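Local coordinates for serine-rich secreted cell wall anchored (LPXTG-motif ) protein (Lactobacillus reuteri ATCC 53608, PDB 5NXK), which probably mediates adhesion of the gut bacterium to its host, as the beta-solenoid part of a cell-wall-anchored serine-rich repeat adhesin, at residues V241-S244 against N249-I252; S281-A286 against A299-Q304. One frame throughout, in Å; residues are numbered along the deposited sequence.

Contact 1 of 2, residues V241-S244 against N249-I252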
# COMPACT_ATOMS: atom_id res chain seq x y z
N VAL A 241 -5.44 -11.61 -11.97
CA VAL A 241 -4.20 -11.03 -11.52
C VAL A 241 -3.17 -11.04 -12.64
O VAL A 241 -2.95 -12.08 -13.26
CB VAL A 241 -3.64 -11.78 -10.29
CG1 VAL A 241 -2.21 -11.32 -9.96
CG2 VAL A 241 -4.56 -11.62 -9.09
N LYS A 242 -2.55 -9.90 -12.90
CA LYS A 242 -1.50 -9.82 -13.90
C LYS A 242 -0.34 -9.05 -13.32
O LYS A 242 -0.50 -7.87 -13.00
CB LYS A 242 -1.96 -9.11 -15.18
CG LYS A 242 -3.07 -9.73 -15.99
CD LYS A 242 -3.42 -8.76 -17.12
CE LYS A 242 -4.00 -9.46 -18.33
NZ LYS A 242 -5.43 -9.82 -18.13
N MET A 243 0.80 -9.69 -13.16
CA MET A 243 1.96 -9.00 -12.62
C MET A 243 3.25 -9.34 -13.36
O MET A 243 3.45 -10.48 -13.80
CB MET A 243 2.14 -9.29 -11.11
CG MET A 243 0.87 -9.10 -10.27
SD MET A 243 1.15 -9.21 -8.49
CE MET A 243 1.79 -10.84 -8.29
N SER A 244 4.14 -8.37 -13.44
CA SER A 244 5.47 -8.62 -13.98
C SER A 244 6.50 -7.76 -13.25
O SER A 244 6.19 -6.64 -12.84
CB SER A 244 5.51 -8.36 -15.48
OG SER A 244 5.26 -6.99 -15.75
N ASN A 249 7.92 -12.11 -8.61
CA ASN A 249 6.59 -11.50 -8.45
C ASN A 249 6.19 -11.44 -6.97
O ASN A 249 5.73 -10.41 -6.49
CB ASN A 249 5.53 -12.24 -9.25
CG ASN A 249 5.87 -12.32 -10.71
OD1 ASN A 249 6.05 -13.42 -11.26
ND2 ASN A 249 5.99 -11.17 -11.36
N VAL A 250 6.37 -12.55 -6.26
CA VAL A 250 6.16 -12.57 -4.81
C VAL A 250 7.41 -13.12 -4.14
O VAL A 250 7.90 -14.20 -4.49
CB VAL A 250 4.94 -13.41 -4.37
CG1 VAL A 250 4.77 -13.33 -2.83
CG2 VAL A 250 3.68 -12.95 -5.09
N ARG A 251 7.91 -12.37 -3.17
CA ARG A 251 9.12 -12.78 -2.48
C ARG A 251 8.89 -12.98 -0.99
O ARG A 251 8.45 -12.07 -0.30
CB ARG A 251 10.20 -11.73 -2.69
CG ARG A 251 11.51 -11.96 -1.95
CD ARG A 251 12.57 -11.53 -2.95
NE ARG A 251 13.90 -11.41 -2.40
CZ ARG A 251 15.00 -11.64 -3.10
NH1 ARG A 251 14.93 -12.03 -4.38
NH2 ARG A 251 16.18 -11.49 -2.52
N ILE A 252 9.16 -14.19 -0.50
CA ILE A 252 9.09 -14.47 0.92
C ILE A 252 10.42 -15.02 1.39
O ILE A 252 10.66 -16.23 1.37
CB ILE A 252 7.98 -15.46 1.24
CG1 ILE A 252 6.69 -15.05 0.52
CG2 ILE A 252 7.77 -15.53 2.77
CD1 ILE A 252 5.54 -16.01 0.73
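N249 meets M243 and S244 where the chain leaves strand 240-244 and turns a corner. No hydrogen bond joins the two segments, and the contact is held by packing and by bonds to neighbouring coils. From its CB outward, the N249 side chain first meets the methyl end of M243. N249 CB lies 4.1 Å from M243 CE, which comes slantwise across the base of the asparagine. The M243 chain is extended through its middle and bends at its last torsion (chi3 -60°), which turns CE toward the corner. M243 CE also lies 4.3 Å from V250 CG2, so the methionine tip touches both corner residues. In N249, chi1 of -56° swings CG away from the residue's own carbonyl. This brings the amide over the end of the strand. There N249 ND2 is 3.6 Å from M243 O and 3.7 Å from S244 CA, which is packing only. The polar partners of the amide lie elsewhere. N249 ND2 donates to N222 OD1 and to E276 O, while N249 OD1 accepts from N282 ND2. Three bonds therefore fix the rotation of a buried amide. N222 ND2 in turn bonds S244 O. F233 packs on both M243 and V250, and L275 on M243 and N249. N222, N249 and N282 thus form a stack of asparagines at equivalent corners of successive coils. Such an asparagine stack, inside the turn between two parallel sheets, is characteristic of the pectate lyase-like beta-helix.

Contact 2 of 2, residues S281-A286 against A299-Q304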
# COMPACT_ATOMS: atom_id res chain seq x y z
N SER A 281 12.33 -15.81 -9.66
CA SER A 281 11.28 -16.82 -9.66
C SER A 281 9.97 -16.09 -9.48
O SER A 281 9.92 -15.07 -8.80
CB SER A 281 11.47 -17.84 -8.53
OG SER A 281 12.79 -18.35 -8.50
N ASN A 282 8.90 -16.58 -10.09
CA ASN A 282 7.60 -15.93 -9.93
C ASN A 282 7.18 -15.92 -8.45
O ASN A 282 6.81 -14.87 -7.91
CB ASN A 282 6.55 -16.62 -10.79
CG ASN A 282 6.97 -16.70 -12.25
OD1 ASN A 282 7.49 -17.72 -12.71
ND2 ASN A 282 6.78 -15.61 -12.98
N PHE A 283 7.23 -17.08 -7.81
CA PHE A 283 7.03 -17.16 -6.36
C PHE A 283 8.38 -17.56 -5.77
O PHE A 283 8.84 -18.69 -5.96
CB PHE A 283 5.94 -18.18 -5.97
CG PHE A 283 4.55 -17.83 -6.45
CD1 PHE A 283 4.07 -16.52 -6.40
CD2 PHE A 283 3.70 -18.82 -6.94
CE1 PHE A 283 2.78 -16.23 -6.82
CE2 PHE A 283 2.41 -18.53 -7.36
CZ PHE A 283 1.95 -17.24 -7.31
N ARG A 284 9.04 -16.63 -5.10
CA ARG A 284 10.38 -16.87 -4.58
C ARG A 284 10.31 -17.04 -3.08
O ARG A 284 10.03 -16.07 -2.36
CB ARG A 284 11.32 -15.72 -4.92
CG ARG A 284 12.74 -15.85 -4.34
CD ARG A 284 13.50 -17.05 -4.90
NE ARG A 284 14.85 -17.15 -4.32
CZ ARG A 284 15.49 -18.28 -4.06
NH1 ARG A 284 14.93 -19.46 -4.33
NH2 ARG A 284 16.71 -18.24 -3.53
N VAL A 285 10.52 -18.25 -2.60
CA VAL A 285 10.48 -18.51 -1.17
C VAL A 285 11.75 -19.22 -0.74
O VAL A 285 12.10 -20.26 -1.30
CB VAL A 285 9.25 -19.33 -0.76
CG1 VAL A 285 9.22 -19.50 0.76
CG2 VAL A 285 7.97 -18.65 -1.25
N ALA A 286 12.47 -18.68 0.24
CA ALA A 286 13.73 -19.29 0.64
C ALA A 286 14.02 -18.98 2.11
O ALA A 286 13.44 -18.04 2.67
CB ALA A 286 14.89 -18.79 -0.25
N ALA A 299 -3.27 -20.67 -13.86
CA ALA A 299 -2.12 -19.81 -13.68
C ALA A 299 -1.08 -20.06 -14.74
O ALA A 299 -0.86 -21.20 -15.17
CB ALA A 299 -1.51 -20.00 -12.29
N THR A 300 -0.45 -18.97 -15.17
CA THR A 300 0.66 -19.03 -16.09
C THR A 300 1.83 -18.29 -15.47
O THR A 300 1.70 -17.12 -15.12
CB THR A 300 0.30 -18.42 -17.44
OG1 THR A 300 -0.79 -19.16 -18.00
CG2 THR A 300 1.49 -18.45 -18.40
N LEU A 301 2.95 -18.99 -15.28
CA LEU A 301 4.15 -18.39 -14.68
C LEU A 301 5.30 -18.41 -15.68
O LEU A 301 5.71 -19.46 -16.14
CB LEU A 301 4.56 -19.14 -13.40
CG LEU A 301 3.91 -18.75 -12.07
CD1 LEU A 301 2.40 -18.89 -12.14
CD2 LEU A 301 4.47 -19.60 -10.91
N ILE A 302 5.80 -17.22 -16.01
CA ILE A 302 6.79 -17.08 -17.07
C ILE A 302 8.09 -16.49 -16.54
O ILE A 302 8.09 -15.59 -15.71
CB ILE A 302 6.23 -16.20 -18.22
CG1 ILE A 302 5.05 -16.91 -18.89
CG2 ILE A 302 7.31 -15.90 -19.26
CD1 ILE A 302 4.20 -16.00 -19.73
N LYS A 303 9.20 -17.03 -17.02
CA LYS A 303 10.52 -16.44 -16.81
C LYS A 303 11.16 -16.17 -18.17
O LYS A 303 11.31 -17.08 -18.98
CB LYS A 303 11.40 -17.37 -15.98
CG LYS A 303 12.79 -16.81 -15.67
CD LYS A 303 13.77 -17.94 -15.37
CE LYS A 303 15.20 -17.43 -15.29
NZ LYS A 303 15.68 -16.74 -16.52
N GLN A 304 11.55 -14.92 -18.43
CA GLN A 304 12.22 -14.62 -19.69
C GLN A 304 13.62 -15.22 -19.63
O GLN A 304 14.14 -15.44 -18.54
CB GLN A 304 12.31 -13.12 -19.94
CG GLN A 304 10.97 -12.44 -19.97
CD GLN A 304 11.07 -10.99 -20.36
OE1 GLN A 304 12.16 -10.47 -20.63
NE2 GLN A 304 9.93 -10.30 -20.36
O HOH W 1 8.36 -19.52 -14.97
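N282 reaches across to L301 and I302 and gives the one direct hydrogen bond between the segments. Its chi1 of -55° aims the amide at strand 298-303. N282 ND2 donates to I302 O over 3.0 Å, nearly straight at 166°. The acceptor lies close to the amide plane of N282. The donor, however, sits above the carbonyl plane of I302. With N249 as its second acceptor, the amide nitrogen is held twice. N282 OD1 lies 3.3 Å from L301 CB and accepts a bond from a water at 3.0 Å. That water also donates, weakly, to L301 O. The aliphatic part of the pair packs closely, with L301 CG and CD2 each 3.6 Å from N282 CB. A chi1 of -86° lays L301 CG there, and the CD2 branch continues on to F283. L301 CD2 is 4.1 Å from F283 CD2, and the two side chains meet nearly at right angles. N282 is the corner asparagine of the last coil. Its amide bonds onward to the final strand of the sheet, as an end to the asparagine stack of pectate lyase-like beta-helices. L275 of strand 272-277 touches N282, F283 and L301 together. V250, from strand 248-252, and I293 and F295, from strand 289-295, also pack on F283.

How the contacts relate
Along the chain the contacts come in series, and neither nests in nor crosses the other. Contact 1 closes first, across the four residues between 241-244 and 249-252. The chain then runs through strands 261-267 and 272-277 to the next corner. Contact 2 opens there and closes after twelve residues, eight of them in strands, which include 289-295. It joins strand 283-285 to strand 298-303, the last strand of its sheet. Strands 248-252 and 283-285 are parallel neighbours, so the contacts touch directly. R284 probably bonds V250 and I252 through backbone atoms. Together they tie two sheets of the solenoid at its C-terminal end.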